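Local coordinates for PAN2-PAN3 deadenylation complex catalytic subunit pan2 (Neurospora crassa, PDB 4CZX), which probably shortens the poly(A) tails of mRNA as catalytic subunit of a cytoplasmic deadenylase complex, represented here by its N-terminal WD40 beta-propeller domain, at residues A[121-129]-A[138-147]; A[32-43]-A[76-87]. All blocks are in the same frame, centred on the assembly; numbering follows the deposited sequence.

Interaction 1: A[121-129]-A[138-147]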
loop_
_atom_site.group_PDB
_atom_site.type_symbol
_atom_site.label_atom_id
_atom_site.label_comp_id
_atom_site.label_asym_id
_atom_site.label_seq_id
_atom_site.Cartn_x
_atom_site.Cartn_y
_atom_site.Cartn_z
ATOM N N SER A 121 -9.785 -44.777 -5.212
ATOM C CA SER A 121 -10.812 -45.809 -5.110
ATOM C C SER A 121 -12.001 -45.348 -4.269
ATOM O O SER A 121 -12.921 -46.130 -4.011
ATOM C CB SER A 121 -10.229 -47.092 -4.511
ATOM O OG SER A 121 -9.885 -46.902 -3.149
ATOM N N LYS A 122 -11.997 -44.078 -3.871
ATOM C CA LYS A 122 -12.956 -43.620 -2.862
ATOM C C LYS A 122 -13.877 -42.518 -3.365
ATOM O O LYS A 122 -14.272 -41.624 -2.613
ATOM C CB LYS A 122 -12.205 -43.160 -1.612
ATOM C CG LYS A 122 -11.340 -44.262 -1.023
ATOM C CD LYS A 122 -10.632 -43.837 0.244
ATOM C CE LYS A 122 -9.625 -44.904 0.640
ATOM N NZ LYS A 122 -8.780 -44.472 1.781
ATOM N N GLY A 123 -14.245 -42.607 -4.636
ATOM C CA GLY A 123 -15.140 -41.639 -5.232
ATOM C C GLY A 123 -14.505 -40.269 -5.222
ATOM O O GLY A 123 -13.413 -40.081 -5.743
ATOM N N THR A 124 -15.172 -39.298 -4.618
ATOM C CA THR A 124 -14.597 -37.956 -4.601
ATOM C C THR A 124 -14.052 -37.587 -3.225
ATOM O O THR A 124 -13.713 -36.435 -2.981
ATOM C CB THR A 124 -15.630 -36.907 -5.043
ATOM O OG1 THR A 124 -16.844 -37.089 -4.302
ATOM C CG2 THR A 124 -15.920 -37.041 -6.538
ATOM N N SER A 125 -13.953 -38.566 -2.333
ATOM C CA SER A 125 -13.529 -38.320 -0.960
ATOM C C SER A 125 -12.009 -38.244 -0.819
ATOM O O SER A 125 -11.495 -37.781 0.201
ATOM C CB SER A 125 -14.070 -39.416 -0.034
ATOM O OG SER A 125 -15.461 -39.608 -0.218
ATOM N N GLU A 126 -11.288 -38.724 -1.834
ATOM C CA GLU A 126 -9.833 -38.828 -1.739
ATOM C C GLU A 126 -9.129 -38.553 -3.067
ATOM O O GLU A 126 -9.602 -38.949 -4.134
ATOM C CB GLU A 126 -9.453 -40.224 -1.228
ATOM C CG GLU A 126 -7.976 -40.451 -0.964
ATOM C CD GLU A 126 -7.668 -41.882 -0.519
ATOM O OE1 GLU A 126 -7.447 -42.751 -1.392
ATOM O OE2 GLU A 126 -7.631 -42.134 0.707
ATOM N N ILE A 127 -7.995 -37.864 -3.004
ATOM C CA ILE A 127 -7.192 -37.660 -4.197
ATOM C C ILE A 127 -5.750 -38.115 -4.017
ATOM O O ILE A 127 -5.230 -38.176 -2.901
ATOM C CB ILE A 127 -7.178 -36.184 -4.645
ATOM C CG1 ILE A 127 -6.688 -35.274 -3.513
ATOM C CG2 ILE A 127 -8.540 -35.769 -5.159
ATOM C CD1 ILE A 127 -6.584 -33.810 -3.921
ATOM N N LEU A 128 -5.123 -38.443 -5.138
ATOM C CA LEU A 128 -3.697 -38.732 -5.194
ATOM C C LEU A 128 -3.012 -37.561 -5.876
ATOM O O LEU A 128 -3.491 -37.094 -6.907
ATOM C CB LEU A 128 -3.443 -40.029 -5.961
ATOM C CG LEU A 128 -1.983 -40.386 -6.260
ATOM C CD1 LEU A 128 -1.233 -40.791 -4.994
ATOM C CD2 LEU A 128 -1.920 -41.509 -7.310
ATOM N N VAL A 129 -1.908 -37.066 -5.321
ATOM C CA VAL A 129 -1.209 -35.974 -5.983
ATOM C C VAL A 129 0.249 -36.377 -6.159
ATOM O O VAL A 129 0.828 -37.062 -5.313
ATOM C CB VAL A 129 -1.324 -34.613 -5.220
ATOM C CG1 VAL A 129 -2.800 -34.285 -4.888
ATOM C CG2 VAL A 129 -0.455 -34.586 -3.975
ATOM N N VAL A 138 -1.388 -38.714 -0.571
ATOM C CA VAL A 138 -2.805 -39.030 -0.584
ATOM C C VAL A 138 -3.528 -38.026 0.329
ATOM O O VAL A 138 -3.138 -37.830 1.481
ATOM C CB VAL A 138 -3.062 -40.477 -0.121
ATOM C CG1 VAL A 138 -4.526 -40.808 -0.264
ATOM C CG2 VAL A 138 -2.213 -41.464 -0.928
ATOM N N ILE A 139 -4.569 -37.383 -0.195
ATOM C CA ILE A 139 -5.294 -36.342 0.542
ATOM C C ILE A 139 -6.762 -36.706 0.757
ATOM O O ILE A 139 -7.464 -37.077 -0.195
ATOM C CB ILE A 139 -5.206 -34.978 -0.198
ATOM C CG1 ILE A 139 -3.778 -34.430 -0.118
ATOM C CG2 ILE A 139 -6.203 -33.972 0.376
ATOM C CD1 ILE A 139 -3.477 -33.268 -1.076
ATOM N N ASP A 140 -7.205 -36.616 2.013
ATOM C CA ASP A 140 -8.617 -36.728 2.382
ATOM C C ASP A 140 -9.286 -35.411 2.018
ATOM O O ASP A 140 -8.995 -34.374 2.617
ATOM C CB ASP A 140 -8.771 -37.028 3.882
ATOM C CG ASP A 140 -10.229 -37.268 4.314
ATOM O OD1 ASP A 140 -11.177 -36.694 3.730
ATOM O OD2 ASP A 140 -10.422 -38.024 5.285
ATOM N N VAL A 141 -10.175 -35.461 1.033
ATOM C CA VAL A 141 -10.819 -34.268 0.498
ATOM C C VAL A 141 -11.845 -33.693 1.485
ATOM O O VAL A 141 -12.079 -32.480 1.530
ATOM C CB VAL A 141 -11.477 -34.588 -0.869
ATOM C CG1 VAL A 141 -12.256 -33.408 -1.399
ATOM C CG2 VAL A 141 -10.371 -34.979 -1.893
ATOM N N ASN A 142 -12.429 -34.557 2.303
ATOM C CA ASN A 142 -13.402 -34.089 3.287
ATOM C C ASN A 142 -12.735 -33.355 4.443
ATOM O O ASN A 142 -13.210 -32.306 4.874
ATOM C CB ASN A 142 -14.232 -35.259 3.803
ATOM C CG ASN A 142 -15.095 -35.864 2.724
ATOM O OD1 ASN A 142 -15.702 -35.146 1.930
ATOM N ND2 ASN A 142 -15.131 -37.187 2.665
ATOM N N LYS A 143 -11.625 -33.898 4.931
ATOM C CA LYS A 143 -10.929 -33.300 6.065
ATOM C C LYS A 143 -9.920 -32.246 5.623
ATOM O O LYS A 143 -9.545 -31.373 6.400
ATOM C CB LYS A 143 -10.229 -34.381 6.891
ATOM C CG LYS A 143 -11.179 -35.247 7.729
ATOM C CD LYS A 143 -10.397 -36.286 8.518
ATOM C CE LYS A 143 -11.297 -37.183 9.348
ATOM N NZ LYS A 143 -10.554 -38.411 9.763
ATOM N N GLY A 144 -9.478 -32.329 4.371
ATOM C CA GLY A 144 -8.467 -31.416 3.873
ATOM C C GLY A 144 -7.122 -31.647 4.538
ATOM O O GLY A 144 -6.464 -30.705 4.995
ATOM N N GLU A 145 -6.718 -32.909 4.611
ATOM C CA GLU A 145 -5.424 -33.252 5.175
ATOM C C GLU A 145 -4.759 -34.393 4.408
ATOM O O GLU A 145 -5.432 -35.269 3.854
ATOM C CB GLU A 145 -5.566 -33.626 6.650
ATOM C CG GLU A 145 -6.434 -34.841 6.912
ATOM C CD GLU A 145 -6.840 -34.979 8.378
ATOM O OE1 GLU A 145 -6.947 -33.944 9.077
ATOM O OE2 GLU A 145 -7.064 -36.129 8.825
ATOM N N VAL A 146 -3.433 -34.363 4.380
ATOM C CA VAL A 146 -2.640 -35.479 3.889
ATOM C C VAL A 146 -2.814 -36.662 4.831
ATOM O O VAL A 146 -2.659 -36.520 6.043
ATOM C CB VAL A 146 -1.144 -35.107 3.787
ATOM C CG1 VAL A 146 -0.308 -36.333 3.418
ATOM C CG2 VAL A 146 -0.947 -33.996 2.765
ATOM N N VAL A 147 -3.150 -37.827 4.281
ATOM C CA VAL A 147 -3.349 -39.021 5.101
ATOM C C VAL A 147 -2.258 -40.058 4.855
ATOM O O VAL A 147 -2.090 -40.995 5.631
ATOM C CB VAL A 147 -4.722 -39.668 4.838
ATOM C CG1 VAL A 147 -5.830 -38.739 5.297
ATOM C CG2 VAL A 147 -4.879 -40.005 3.360
#

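Interaction 2: A[32-43]-A[76-87]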
loop_
_atom_site.group_PDB
_atom_site.type_symbol
_atom_site.label_atom_id
_atom_site.label_comp_id
_atom_site.label_asym_id
_atom_site.label_seq_id
_atom_site.Cartn_x
_atom_site.Cartn_y
_atom_site.Cartn_z
ATOM N N THR A 32 -3.898 -24.121 -18.008
ATOM C CA THR A 32 -4.785 -25.283 -18.082
ATOM C C THR A 32 -6.232 -24.791 -18.194
ATOM O O THR A 32 -6.543 -23.657 -17.795
ATOM C CB THR A 32 -4.612 -26.207 -16.843
ATOM O OG1 THR A 32 -5.399 -27.394 -16.994
ATOM C CG2 THR A 32 -5.035 -25.482 -15.552
ATOM N N ILE A 33 -7.103 -25.607 -18.778
ATOM C CA ILE A 33 -8.542 -25.342 -18.737
ATOM C C ILE A 33 -9.293 -26.631 -18.429
ATOM O O ILE A 33 -8.819 -27.726 -18.754
ATOM C CB ILE A 33 -9.074 -24.740 -20.070
ATOM C CG1 ILE A 33 -9.131 -25.805 -21.174
ATOM C CG2 ILE A 33 -8.218 -23.526 -20.525
ATOM C CD1 ILE A 33 -9.589 -25.261 -22.515
ATOM N N ALA A 34 -10.459 -26.505 -17.801
ATOM C CA ALA A 34 -11.317 -27.667 -17.536
ATOM C C ALA A 34 -12.765 -27.265 -17.321
ATOM O O ALA A 34 -13.065 -26.330 -16.572
ATOM C CB ALA A 34 -10.817 -28.446 -16.316
ATOM N N PHE A 35 -13.665 -27.984 -17.979
ATOM C CA PHE A 35 -15.088 -27.884 -17.699
ATOM C C PHE A 35 -15.413 -28.394 -16.306
ATOM O O PHE A 35 -14.995 -29.486 -15.935
ATOM C CB PHE A 35 -15.883 -28.683 -18.731
ATOM C CG PHE A 35 -16.051 -27.980 -20.041
ATOM C CD1 PHE A 35 -16.974 -26.952 -20.173
ATOM C CD2 PHE A 35 -15.304 -28.359 -21.148
ATOM C CE1 PHE A 35 -17.141 -26.306 -21.380
ATOM C CE2 PHE A 35 -15.467 -27.723 -22.362
ATOM C CZ PHE A 35 -16.384 -26.692 -22.480
ATOM N N ASP A 36 -16.165 -27.606 -15.540
ATOM C CA ASP A 36 -16.734 -28.066 -14.280
ATOM C C ASP A 36 -17.748 -29.180 -14.556
ATOM O O ASP A 36 -18.275 -29.298 -15.668
ATOM C CB ASP A 36 -17.437 -26.897 -13.552
ATOM C CG ASP A 36 -17.497 -27.076 -12.050
ATOM O OD1 ASP A 36 -17.758 -28.201 -11.568
ATOM O OD2 ASP A 36 -17.292 -26.067 -11.342
ATOM N N ASN A 37 -18.073 -29.979 -13.551
ATOM C CA ASN A 37 -19.196 -30.892 -13.759
ATOM C C ASN A 37 -20.519 -30.354 -13.189
ATOM O O ASN A 37 -21.503 -31.082 -13.118
ATOM C CB ASN A 37 -18.888 -32.290 -13.199
ATOM C CG ASN A 37 -18.411 -32.272 -11.764
ATOM O OD1 ASN A 37 -18.691 -31.344 -11.007
ATOM N ND2 ASN A 37 -17.682 -33.317 -11.376
ATOM N N GLN A 38 -20.554 -29.076 -12.809
ATOM C CA GLN A 38 -21.820 -28.433 -12.474
ATOM C C GLN A 38 -21.792 -26.944 -12.794
ATOM O O GLN A 38 -20.720 -26.361 -13.045
ATOM C CB GLN A 38 -22.162 -28.632 -11.000
ATOM C CG GLN A 38 -21.139 -28.032 -10.051
ATOM C CD GLN A 38 -21.576 -28.109 -8.600
ATOM O OE1 GLN A 38 -22.073 -27.130 -8.038
ATOM N NE2 GLN A 38 -21.386 -29.273 -7.984
ATOM N N ASP A 39 -22.982 -26.352 -12.806
ATOM C CA ASP A 39 -23.165 -24.907 -12.894
ATOM C C ASP A 39 -22.704 -24.291 -14.217
ATOM O O ASP A 39 -22.545 -23.069 -14.304
ATOM C CB ASP A 39 -22.447 -24.222 -11.725
ATOM C CG ASP A 39 -23.049 -24.596 -10.390
ATOM O OD1 ASP A 39 -24.210 -25.042 -10.397
ATOM O OD2 ASP A 39 -22.381 -24.456 -9.347
ATOM N N GLU A 40 -22.498 -25.127 -15.233
ATOM C CA GLU A 40 -22.162 -24.646 -16.574
ATOM C C GLU A 40 -20.853 -23.850 -16.605
ATOM O O GLU A 40 -20.690 -22.927 -17.412
ATOM C CB GLU A 40 -23.298 -23.784 -17.124
ATOM C CG GLU A 40 -24.596 -24.545 -17.279
ATOM C CD GLU A 40 -24.428 -25.705 -18.229
ATOM O OE1 GLU A 40 -24.403 -25.453 -19.451
ATOM O OE2 GLU A 40 -24.289 -26.854 -17.750
ATOM N N LEU A 41 -19.913 -24.217 -15.743
ATOM C CA LEU A 41 -18.674 -23.444 -15.631
ATOM C C LEU A 41 -17.527 -24.028 -16.445
ATOM O O LEU A 41 -17.348 -25.247 -16.525
ATOM C CB LEU A 41 -18.243 -23.335 -14.166
ATOM C CG LEU A 41 -19.221 -22.616 -13.234
ATOM C CD1 LEU A 41 -18.694 -22.616 -11.805
ATOM C CD2 LEU A 41 -19.476 -21.198 -13.733
ATOM N N LEU A 42 -16.752 -23.134 -17.045
ATOM C CA LEU A 42 -15.432 -23.470 -17.579
ATOM C C LEU A 42 -14.374 -22.742 -16.755
ATOM O O LEU A 42 -14.457 -21.520 -16.553
ATOM C CB LEU A 42 -15.314 -23.087 -19.053
ATOM C CG LEU A 42 -13.961 -23.386 -19.720
ATOM C CD1 LEU A 42 -13.736 -24.890 -19.883
ATOM C CD2 LEU A 42 -13.862 -22.686 -21.065
ATOM N N TRP A 43 -13.385 -23.488 -16.273
ATOM C CA TRP A 43 -12.308 -22.920 -15.467
ATOM C C TRP A 43 -11.006 -22.786 -16.251
ATOM O O TRP A 43 -10.622 -23.698 -16.997
ATOM C CB TRP A 43 -12.081 -23.776 -14.225
ATOM C CG TRP A 43 -13.235 -23.689 -13.250
ATOM C CD1 TRP A 43 -14.389 -24.415 -13.281
ATOM C CD2 TRP A 43 -13.349 -22.801 -12.127
ATOM N NE1 TRP A 43 -15.211 -24.047 -12.235
ATOM C CE2 TRP A 43 -14.593 -23.060 -11.514
ATOM C CE3 TRP A 43 -12.512 -21.820 -11.575
ATOM C CZ2 TRP A 43 -15.028 -22.371 -10.372
ATOM C CZ3 TRP A 43 -12.948 -21.132 -10.440
ATOM C CH2 TRP A 43 -14.189 -21.416 -9.851
ATOM N N ARG A 76 -1.769 -25.798 -12.231
ATOM C CA ARG A 76 -1.424 -27.000 -12.998
ATOM C C ARG A 76 -2.626 -27.816 -13.447
ATOM O O ARG A 76 -2.608 -28.401 -14.543
ATOM C CB ARG A 76 -0.487 -27.888 -12.179
ATOM C CG ARG A 76 0.766 -27.171 -11.687
ATOM C CD ARG A 76 1.958 -27.726 -12.361
ATOM N NE ARG A 76 3.188 -27.023 -12.043
ATOM C CZ ARG A 76 4.062 -26.649 -12.973
ATOM N NH1 ARG A 76 3.804 -26.904 -14.248
ATOM N NH2 ARG A 76 5.171 -26.004 -12.629
ATOM N N GLN A 77 -3.651 -27.880 -12.602
ATOM C CA GLN A 77 -4.816 -28.741 -12.869
ATOM C C GLN A 77 -5.990 -28.386 -11.947
ATOM O O GLN A 77 -5.781 -27.900 -10.825
ATOM C CB GLN A 77 -4.449 -30.220 -12.688
ATOM C CG GLN A 77 -5.496 -31.239 -13.213
ATOM C CD GLN A 77 -5.236 -32.656 -12.708
ATOM O OE1 GLN A 77 -4.100 -33.014 -12.399
ATOM N NE2 GLN A 77 -6.297 -33.447 -12.565
ATOM N N PHE A 78 -7.202 -28.623 -12.450
ATOM C CA PHE A 78 -8.444 -28.548 -11.676
ATOM C C PHE A 78 -9.005 -29.950 -11.425
ATOM O O PHE A 78 -8.807 -30.864 -12.240
ATOM C CB PHE A 78 -9.522 -27.752 -12.416
ATOM C CG PHE A 78 -9.141 -26.347 -12.771
ATOM C CD1 PHE A 78 -9.243 -25.322 -11.838
ATOM C CD2 PHE A 78 -8.760 -26.033 -14.071
ATOM C CE1 PHE A 78 -8.916 -24.007 -12.186
ATOM C CE2 PHE A 78 -8.432 -24.725 -14.425
ATOM C CZ PHE A 78 -8.513 -23.710 -13.478
ATOM N N LEU A 79 -9.705 -30.119 -10.305
ATOM C CA LEU A 79 -10.628 -31.250 -10.132
ATOM C C LEU A 79 -11.902 -30.726 -9.487
ATOM O O LEU A 79 -11.872 -29.701 -8.798
ATOM C CB LEU A 79 -10.035 -32.367 -9.272
ATOM C CG LEU A 79 -9.008 -33.336 -9.871
ATOM C CD1 LEU A 79 -8.596 -34.327 -8.797
ATOM C CD2 LEU A 79 -9.560 -34.059 -11.097
ATOM N N PHE A 80 -13.008 -31.433 -9.707
ATOM C CA PHE A 80 -14.317 -30.960 -9.284
ATOM C C PHE A 80 -15.075 -31.962 -8.434
ATOM O O PHE A 80 -15.176 -33.148 -8.793
ATOM C CB PHE A 80 -15.156 -30.602 -10.514
ATOM C CG PHE A 80 -14.476 -29.642 -11.425
ATOM C CD1 PHE A 80 -14.474 -28.285 -11.136
ATOM C CD2 PHE A 80 -13.791 -30.094 -12.550
ATOM C CE1 PHE A 80 -13.809 -27.382 -11.959
ATOM C CE2 PHE A 80 -13.136 -29.203 -13.382
ATOM C CZ PHE A 80 -13.147 -27.844 -13.089
ATOM N N VAL A 81 -15.617 -31.475 -7.315
ATOM C CA VAL A 81 -16.506 -32.258 -6.455
ATOM C C VAL A 81 -17.722 -31.417 -6.080
ATOM O O VAL A 81 -17.795 -30.236 -6.421
ATOM C CB VAL A 81 -15.794 -32.750 -5.179
ATOM C CG1 VAL A 81 -14.527 -33.545 -5.552
ATOM C CG2 VAL A 81 -15.435 -31.587 -4.286
ATOM N N ASP A 82 -18.691 -32.024 -5.402
ATOM C CA ASP A 82 -19.912 -31.303 -5.060
ATOM C C ASP A 82 -19.649 -30.025 -4.257
ATOM O O ASP A 82 -20.219 -28.979 -4.560
ATOM C CB ASP A 82 -20.868 -32.223 -4.293
ATOM C CG ASP A 82 -21.475 -33.293 -5.183
ATOM O OD1 ASP A 82 -21.457 -33.115 -6.422
ATOM O OD2 ASP A 82 -21.967 -34.311 -4.652
ATOM N N LYS A 83 -18.770 -30.098 -3.261
ATOM C CA LYS A 83 -18.549 -28.955 -2.364
ATOM C C LYS A 83 -17.777 -27.803 -3.009
ATOM O O LYS A 83 -17.946 -26.643 -2.629
ATOM C CB LYS A 83 -17.810 -29.407 -1.104
ATOM C CG LYS A 83 -18.677 -30.147 -0.085
ATOM C CD LYS A 83 -17.801 -31.041 0.783
ATOM C CE LYS A 83 -18.401 -31.309 2.156
ATOM N NZ LYS A 83 -17.457 -32.122 2.988
ATOM N N GLY A 84 -16.914 -28.111 -3.969
ATOM C CA GLY A 84 -16.147 -27.060 -4.608
ATOM C C GLY A 84 -15.115 -27.551 -5.600
ATOM O O GLY A 84 -15.195 -28.675 -6.096
ATOM N N VAL A 85 -14.142 -26.693 -5.878
ATOM C CA VAL A 85 -13.122 -26.979 -6.870
ATOM C C VAL A 85 -11.790 -27.212 -6.185
ATOM O O VAL A 85 -11.425 -26.477 -5.263
ATOM C CB VAL A 85 -12.982 -25.826 -7.872
ATOM C CG1 VAL A 85 -11.924 -26.177 -8.976
ATOM C CG2 VAL A 85 -14.345 -25.485 -8.465
ATOM N N ILE A 86 -11.059 -28.223 -6.645
ATOM C CA ILE A 86 -9.707 -28.464 -6.160
ATOM C C ILE A 86 -8.695 -27.955 -7.190
ATOM O O ILE A 86 -8.827 -28.199 -8.395
ATOM C CB ILE A 86 -9.467 -29.951 -5.855
ATOM C CG1 ILE A 86 -10.642 -30.515 -5.039
ATOM C CG2 ILE A 86 -8.150 -30.155 -5.105
ATOM C CD1 ILE A 86 -10.516 -31.984 -4.745
ATOM N N PHE A 87 -7.721 -27.206 -6.693
ATOM C CA PHE A 87 -6.717 -26.532 -7.525
ATOM C C PHE A 87 -5.327 -27.036 -7.162
ATOM O O PHE A 87 -4.971 -27.069 -5.980
ATOM C CB PHE A 87 -6.766 -25.012 -7.319
ATOM C CG PHE A 87 -8.143 -24.403 -7.460
ATOM C CD1 PHE A 87 -8.983 -24.261 -6.351
ATOM C CD2 PHE A 87 -8.563 -23.911 -8.685
ATOM C CE1 PHE A 87 -10.258 -23.665 -6.474
ATOM C CE2 PHE A 87 -9.806 -23.316 -8.829
ATOM C CZ PHE A 87 -10.670 -23.189 -7.721
HETATM O O HOH W 1 -7.222 -28.879 -15.351
#

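Interaction 1: A[121-129]-A[138-147]
I127 and I139 form the hydrogen-bonded pair of an antiparallel beta hairpin, where strand 126-131 turns back into strand 135-140 within one blade of the WD40 propeller, in the predicted third WD repeat. Their backbones exchange two nearly straight bonds, I127 N to I139 O and I139 N to I127 O (2.9 Å), each with the donor in the plane of the carbonyl it meets. The two side chains lie side by side on one face of the sheet, I127 CG1 3.6 Å from I139 CB, and V141 adds CG2 against I127 CG2. On that same face M117 and F119 of strand 114-119 also touch I127.

The face of E126, L128 and V138 is partly polar. E126 is the side chain to follow outward. Its CB lies 3.9 Å from the carbonyl oxygen of I139. CG, anti to the backbone N (chi1 -175°), passes 3.5 Å from V138 CG1, and this methyl then sits 3.3 Å from CD, so a methyl of the valine pads the root of the carboxylate. At the tip the oxygens part company: OE1 is hydrogen-bonded to T120 OG1, while OE2 is gripped by K122 NZ at 2.8 Å, from above the carboxylate plane. Buried as it is, the carboxylate is thus satisfied from both oxygens, and the lysine would tend to keep it ionised.

Past the paired residues the two segments are joined once more: V141 N donates to S125 O over 2.8 Å, standing above the carbonyl plane.

Interaction 2: A[32-43]-A[76-87]
W43 and F80 are swung together by matching first torsions: in each ring residue CG lies beside the backbone N, opposite the carbonyl carbon (chi1 -69° and -54°). W43 CD1 comes within 3.3 Å of F80 CE1, the two rings meeting obliquely. F78 takes a similar torsion and offers its face to W43, whose CB stands 3.6 Å from the ring centroid, nearly on its normal, a CH-pi contact. Around the indole, V85 CG2 comes in obliquely, 3.7 Å from W43 CZ2, and F87 points its edge at the six-membered ring of W43 in an offset edge-to-face pair, planes at 71°. This aromatic cluster fills the gap between neighbouring blades of the propeller, which belong to the predicted first and second WD repeats; their strands 32-35 and 77-80 run almost parallel but are joined through side chains.

A34 CB packs on both F78 and F80. D36 lays its CA over the centre of the F80 ring, 3.6 Å from its centroid, and its carboxylate also lies against that phenylalanine. D36 OD2 accepts from W43 NE1 over 3.0 Å and is salt-bridged to R98; OD1 takes Q38 N from above the carboxylate plane, in an Asx turn. Near T32 a water bridges its OG1 to the backbone N of F78, 2.9 Å from the latter.

With an alanine at W43 the indole is gone, and D36 OD2, left to R98, would probably be freer to turn while a gap opens between F80, V85 and F87.

The chemistry implies a buried acid that R98 and the indole N-H are likely to hold as a carboxylate, pinned against the ring of F80 in a largely apolar, aromatic-rich interface.

Interaction 2 comes first along the chain and closes before interaction 1 opens; their centres lie about 16 Å apart. Interaction 2 works between blades, joining the sheet that begins with strand 32-35 to the one that begins with strand 77-80, whereas interaction 1 is a hairpin inside the next sheet, which begins with strand 114-119. The two meet through the middle blade: L79 and V81 point away from the 32-43 segment, and with I86 they pack on I127, T124 and V141, with I127 CG2 3.9 Å from L79 CD1. One sheet is therefore sandwiched between its neighbours, the blade-on-blade continuity by which a propeller holds its ring together.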